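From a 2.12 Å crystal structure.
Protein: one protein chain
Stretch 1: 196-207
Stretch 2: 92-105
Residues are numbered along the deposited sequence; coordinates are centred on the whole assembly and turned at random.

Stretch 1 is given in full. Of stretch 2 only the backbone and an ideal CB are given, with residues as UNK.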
# COMPACT_ATOMS: atom_id res chain seq x y z
N ASP A 196 -32.26 -21.77 1.37
CA ASP A 196 -31.55 -22.47 0.31
C ASP A 196 -30.59 -21.52 -0.40
O ASP A 196 -30.93 -20.36 -0.65
CB ASP A 196 -32.54 -23.09 -0.68
CG ASP A 196 -33.39 -24.18 -0.05
OD1 ASP A 196 -32.81 -25.17 0.45
OD2 ASP A 196 -34.63 -24.05 -0.05
N ASN A 197 -29.40 -22.01 -0.71
CA ASN A 197 -28.34 -21.19 -1.29
C ASN A 197 -28.74 -20.60 -2.65
O ASN A 197 -29.40 -21.25 -3.45
CB ASN A 197 -27.06 -22.00 -1.44
CG ASN A 197 -25.85 -21.14 -1.75
OD1 ASN A 197 -25.88 -19.92 -1.57
ND2 ASN A 197 -24.77 -21.77 -2.20
N ASN A 198 -28.33 -19.35 -2.88
CA ASN A 198 -28.57 -18.69 -4.16
C ASN A 198 -27.43 -17.71 -4.46
O ASN A 198 -26.55 -17.51 -3.63
CB ASN A 198 -29.92 -17.97 -4.16
CG ASN A 198 -30.08 -17.02 -2.99
OD1 ASN A 198 -29.49 -15.94 -2.95
ND2 ASN A 198 -30.89 -17.42 -2.01
N VAL A 199 -27.46 -17.10 -5.65
CA VAL A 199 -26.37 -16.22 -6.07
C VAL A 199 -26.29 -14.94 -5.24
O VAL A 199 -25.21 -14.39 -5.05
CB VAL A 199 -26.49 -15.85 -7.57
CG1 VAL A 199 -26.24 -17.07 -8.44
CG2 VAL A 199 -27.86 -15.24 -7.87
N THR A 200 -27.43 -14.48 -4.73
CA THR A 200 -27.44 -13.30 -3.86
C THR A 200 -26.70 -13.59 -2.56
O THR A 200 -25.90 -12.77 -2.10
CB THR A 200 -28.88 -12.84 -3.55
OG1 THR A 200 -29.53 -12.44 -4.76
CG2 THR A 200 -28.86 -11.66 -2.58
N ILE A 201 -26.96 -14.75 -1.98
CA ILE A 201 -26.26 -15.18 -0.78
C ILE A 201 -24.76 -15.34 -1.06
O ILE A 201 -23.92 -14.89 -0.29
CB ILE A 201 -26.82 -16.51 -0.23
CG1 ILE A 201 -28.22 -16.29 0.36
CG2 ILE A 201 -25.89 -17.12 0.81
CD1 ILE A 201 -28.87 -17.55 0.90
N SER A 202 -24.45 -15.96 -2.19
CA SER A 202 -23.06 -16.17 -2.59
C SER A 202 -22.34 -14.84 -2.80
O SER A 202 -21.18 -14.70 -2.43
CB SER A 202 -23.00 -17.01 -3.87
OG SER A 202 -23.60 -18.27 -3.68
N ALA A 203 -23.04 -13.86 -3.36
CA ALA A 203 -22.46 -12.54 -3.62
C ALA A 203 -22.15 -11.78 -2.33
O ALA A 203 -21.12 -11.11 -2.22
CB ALA A 203 -23.40 -11.72 -4.50
N ILE A 204 -23.05 -11.89 -1.35
CA ILE A 204 -22.91 -11.25 -0.04
C ILE A 204 -21.66 -11.76 0.66
O ILE A 204 -20.80 -11.01 1.13
CB ILE A 204 -24.15 -11.53 0.82
CG1 ILE A 204 -25.35 -10.75 0.29
CG2 ILE A 204 -23.92 -11.18 2.27
CD1 ILE A 204 -26.62 -11.00 1.06
N ASN A 205 -21.62 -13.08 0.75
CA ASN A 205 -20.47 -13.89 1.10
C ASN A 205 -19.15 -13.53 0.42
O ASN A 205 -18.15 -13.42 1.10
CB ASN A 205 -20.90 -15.30 0.77
CG ASN A 205 -21.54 -15.99 1.94
OD1 ASN A 205 -20.82 -16.66 2.67
ND2 ASN A 205 -22.78 -15.55 2.32
N PHE A 206 -19.15 -13.32 -0.90
CA PHE A 206 -17.95 -12.87 -1.60
C PHE A 206 -17.55 -11.41 -1.28
O PHE A 206 -16.37 -11.10 -1.07
CB PHE A 206 -18.15 -13.02 -3.10
CG PHE A 206 -17.08 -12.37 -3.93
CD1 PHE A 206 -15.83 -12.96 -4.05
CD2 PHE A 206 -17.33 -11.19 -4.60
CE1 PHE A 206 -14.85 -12.37 -4.81
CE2 PHE A 206 -16.36 -10.60 -5.37
CZ PHE A 206 -15.11 -11.19 -5.48
N LEU A 207 -18.55 -10.53 -1.29
CA LEU A 207 -18.34 -9.11 -1.04
C LEU A 207 -17.88 -8.82 0.40
O LEU A 207 -16.95 -8.05 0.60
CB LEU A 207 -19.62 -8.33 -1.34
CG LEU A 207 -19.50 -6.81 -1.35
CD1 LEU A 207 -18.30 -6.37 -2.16
CD2 LEU A 207 -20.76 -6.22 -1.92
N UNK A 92 -26.45 -15.10 -14.02
CA UNK A 92 -25.64 -16.29 -13.87
C UNK A 92 -26.22 -17.14 -12.74
O UNK A 92 -26.71 -16.62 -11.74
CB UNK A 92 -24.18 -15.93 -13.60
N UNK A 93 -26.18 -18.46 -12.90
CA UNK A 93 -26.74 -19.35 -11.89
C UNK A 93 -25.72 -19.70 -10.81
O UNK A 93 -24.56 -19.30 -10.89
CB UNK A 93 -27.26 -20.63 -12.55
N UNK A 94 -26.16 -20.46 -9.81
CA UNK A 94 -25.33 -20.78 -8.66
C UNK A 94 -24.09 -21.59 -9.04
O UNK A 94 -22.98 -21.28 -8.61
CB UNK A 94 -26.15 -21.55 -7.63
N UNK A 95 -24.29 -22.62 -9.86
CA UNK A 95 -23.19 -23.50 -10.26
C UNK A 95 -22.10 -22.75 -11.03
O UNK A 95 -20.91 -22.91 -10.75
CB UNK A 95 -23.73 -24.65 -11.11
N UNK A 96 -22.51 -21.93 -11.99
CA UNK A 96 -21.55 -21.13 -12.74
C UNK A 96 -20.94 -20.03 -11.88
O UNK A 96 -19.81 -19.60 -12.13
CB UNK A 96 -22.22 -20.52 -13.97
N UNK A 97 -21.67 -19.60 -10.86
CA UNK A 97 -21.13 -18.63 -9.91
C UNK A 97 -19.95 -19.23 -9.15
O UNK A 97 -18.92 -18.59 -8.99
CB UNK A 97 -22.21 -18.17 -8.93
N UNK A 98 -20.14 -20.46 -8.67
CA UNK A 98 -19.10 -21.15 -7.91
C UNK A 98 -17.86 -21.38 -8.76
O UNK A 98 -16.74 -21.30 -8.27
CB UNK A 98 -19.62 -22.48 -7.38
N UNK A 99 -18.07 -21.68 -10.04
CA UNK A 99 -16.97 -21.85 -10.97
C UNK A 99 -16.26 -20.52 -11.20
O UNK A 99 -15.03 -20.47 -11.33
CB UNK A 99 -17.47 -22.43 -12.29
N UNK A 100 -17.03 -19.44 -11.23
CA UNK A 100 -16.48 -18.10 -11.43
C UNK A 100 -15.64 -17.68 -10.23
O UNK A 100 -14.63 -17.00 -10.38
CB UNK A 100 -17.60 -17.09 -11.67
N UNK A 101 -16.08 -18.08 -9.04
CA UNK A 101 -15.33 -17.78 -7.83
C UNK A 101 -14.02 -18.55 -7.83
O UNK A 101 -12.97 -18.02 -7.45
CB UNK A 101 -16.15 -18.12 -6.58
N UNK A 102 -14.09 -19.80 -8.26
CA UNK A 102 -12.90 -20.63 -8.42
C UNK A 102 -11.92 -19.98 -9.40
O UNK A 102 -10.71 -19.97 -9.17
CB UNK A 102 -13.29 -22.03 -8.90
N UNK A 103 -12.46 -19.43 -10.48
CA UNK A 103 -11.67 -18.73 -11.48
C UNK A 103 -11.03 -17.46 -10.90
O UNK A 103 -9.88 -17.13 -11.22
CB UNK A 103 -12.54 -18.38 -12.69
N UNK A 104 -11.78 -16.77 -10.05
CA UNK A 104 -11.30 -15.56 -9.39
C UNK A 104 -10.05 -15.82 -8.55
O UNK A 104 -9.10 -15.05 -8.59
CB UNK A 104 -12.40 -14.97 -8.51
N UNK A 105 -10.06 -16.92 -7.80
CA UNK A 105 -8.92 -17.30 -6.97
C UNK A 105 -7.66 -17.51 -7.81
O UNK A 105 -6.59 -17.01 -7.47
CB UNK A 105 -9.24 -18.57 -6.18

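The two segments run side by side as helices, 199-207 and 94-105, with axes 10.1 Å apart at closest approach and N-to-C directions only 20° apart. They start almost level, the CA of Val199 lying 5.3 Å from that of position 94, and then spread, so that the CA atoms of Phe206 and position 101 are 8.4 Å apart. Small side chains could therefore suffice near the start, whereas longer ones are needed further along.

Position 92 is extended (phi/psi -95/142) and its CB points sideways, with nothing of the first segment within 5.5 Å; the choice is wide. It is Ile92, and its main contact is through the backbone, Val199 CG1 packing 3.4 Å from Ile92 O. Position 93 has phi/psi of -88/177 and directly precedes a helix, a place that favours Asn, Asp, Ser or Thr, whose side chains can accept from free backbone NH groups. Asn93 does so: its OD1 accepts from the backbone N of position 96 at 2.8 Å.

At 94 the CB points sideways, 4.6 Å from Val199 CG1 and 5.3 Å from Asn197 O. A medium-sized apolar residue would cover the start of the neighbouring helix; a polar one might also reach the loop. Leu94, with chi1 t and chi2 p, brings its end nearer, placing CD1 3.8 Å from Asn198 C and 3.3 Å from Ser202 OG. Ser202 OG donates to Asn198 O at 3.0 Å, so an apolar neighbour leaves it satisfied.

Positions 95 and 96 point away or lie out of reach, and small or polar residues would serve; they are Ser95 and Asn96.

Position 97 points toward the first segment, its CB 4.2 Å from Val199 CG1 and 5.3 Å from Ser202 CB. The widening gap between the helices invites a large side chain, such as Leu, Met, Phe or Tyr. It is Tyr97, which sits as a knob among Val199, Ser202, Ala203 and Phe206. Its CE1 lies 3.5 Å from Ser202 CB, and its OH reaches 3.3 Å from Ala203 CA and 3.5 Å from Phe206 CB; the hydroxyl is hydrogen-bonded elsewhere in the structure.

Position 98 points sideways with open space around its CB, suiting a long polar chain. Glu98 bends back only to the margin of the contact. Positions 99 and 100 are out of reach and tolerant: Ala99 and Lys100.

Position 101 points toward the first segment, but nothing lies within 5.5 Å of its CB, so a ring or long chain is needed to meet Phe206. His101 meets it rim to rim, ND1 3.6 Å from Phe206 CD1, with the planes at 89°.

Positions 102 and 103 are out of reach, and most helix-compatible residues, polar ones included, would serve; they are Asn102 and Glu103, whose OE1 forms a salt bridge with Lys100 NZ at 3.1 Å.

At 104 the CB points toward Phe206 CE1, 5.1 Å away; an aromatic or bulky aliphatic residue would fit. Tyr104 offers its face to the edge of the Phe206 ring, centroids 5.2 Å apart.

Position 105, out of reach, is equally undemanding and would suit a polar or charged chain; it is Lys105.

Stretch 2 92-105: INLSNYEAKHNEYK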
# COMPACT_ATOMS: atom_id res chain seq x y z
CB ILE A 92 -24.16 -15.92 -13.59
CG1 ILE A 92 -23.27 -17.17 -13.60
CG2 ILE A 92 -24.01 -15.16 -12.28
CD1 ILE A 92 -21.81 -16.87 -13.29
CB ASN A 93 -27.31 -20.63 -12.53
CG ASN A 93 -26.28 -21.42 -13.33
OD1 ASN A 93 -25.12 -21.55 -12.94
ND2 ASN A 93 -26.71 -21.97 -14.46
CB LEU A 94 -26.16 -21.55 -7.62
CG LEU A 94 -25.46 -21.80 -6.29
CD1 LEU A 94 -25.06 -20.48 -5.65
CD2 LEU A 94 -26.34 -22.62 -5.35
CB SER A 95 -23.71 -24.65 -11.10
OG SER A 95 -24.46 -25.55 -10.30
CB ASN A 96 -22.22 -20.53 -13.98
CG ASN A 96 -22.51 -21.56 -15.05
OD1 ASN A 96 -21.70 -22.46 -15.30
ND2 ASN A 96 -23.67 -21.45 -15.68
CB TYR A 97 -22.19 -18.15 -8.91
CG TYR A 97 -21.70 -17.01 -8.04
CD1 TYR A 97 -20.95 -17.25 -6.90
CD2 TYR A 97 -21.99 -15.69 -8.38
CE1 TYR A 97 -20.49 -16.20 -6.12
CE2 TYR A 97 -21.54 -14.65 -7.60
CZ TYR A 97 -20.79 -14.90 -6.47
OH TYR A 97 -20.34 -13.86 -5.70
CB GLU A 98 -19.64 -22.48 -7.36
CG GLU A 98 -20.74 -22.31 -6.32
CD GLU A 98 -21.39 -23.62 -5.93
OE1 GLU A 98 -21.09 -24.65 -6.57
OE2 GLU A 98 -22.20 -23.63 -4.98
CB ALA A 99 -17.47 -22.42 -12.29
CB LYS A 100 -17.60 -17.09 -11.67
CG LYS A 100 -17.33 -16.14 -12.82
CD LYS A 100 -17.36 -16.88 -14.15
CE LYS A 100 -16.93 -15.98 -15.30
NZ LYS A 100 -15.54 -15.48 -15.12
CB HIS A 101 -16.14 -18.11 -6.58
CG HIS A 101 -15.46 -17.73 -5.31
ND1 HIS A 101 -15.52 -16.46 -4.78
CD2 HIS A 101 -14.68 -18.45 -4.46
CE1 HIS A 101 -14.82 -16.42 -3.66
NE2 HIS A 101 -14.30 -17.61 -3.44
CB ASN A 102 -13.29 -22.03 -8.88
CG ASN A 102 -12.14 -23.01 -8.82
OD1 ASN A 102 -11.86 -23.58 -7.76
ND2 ASN A 102 -11.47 -23.21 -9.94
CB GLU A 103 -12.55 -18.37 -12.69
CG GLU A 103 -11.79 -17.80 -13.87
CD GLU A 103 -12.68 -17.66 -15.10
OE1 GLU A 103 -13.84 -18.12 -15.05
OE2 GLU A 103 -12.21 -17.09 -16.11
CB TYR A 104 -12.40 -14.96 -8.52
CG TYR A 104 -11.90 -14.09 -7.40
CD1 TYR A 104 -11.53 -12.76 -7.62
CD2 TYR A 104 -11.79 -14.58 -6.10
CE1 TYR A 104 -11.07 -11.97 -6.59
CE2 TYR A 104 -11.33 -13.80 -5.07
CZ TYR A 104 -10.97 -12.49 -5.32
OH TYR A 104 -10.51 -11.71 -4.28
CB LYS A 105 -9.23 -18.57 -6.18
CG LYS A 105 -10.32 -18.42 -5.14
CD LYS A 105 -10.71 -19.79 -4.58
CE LYS A 105 -11.62 -19.66 -3.37
NZ LYS A 105 -12.07 -21.00 -2.88
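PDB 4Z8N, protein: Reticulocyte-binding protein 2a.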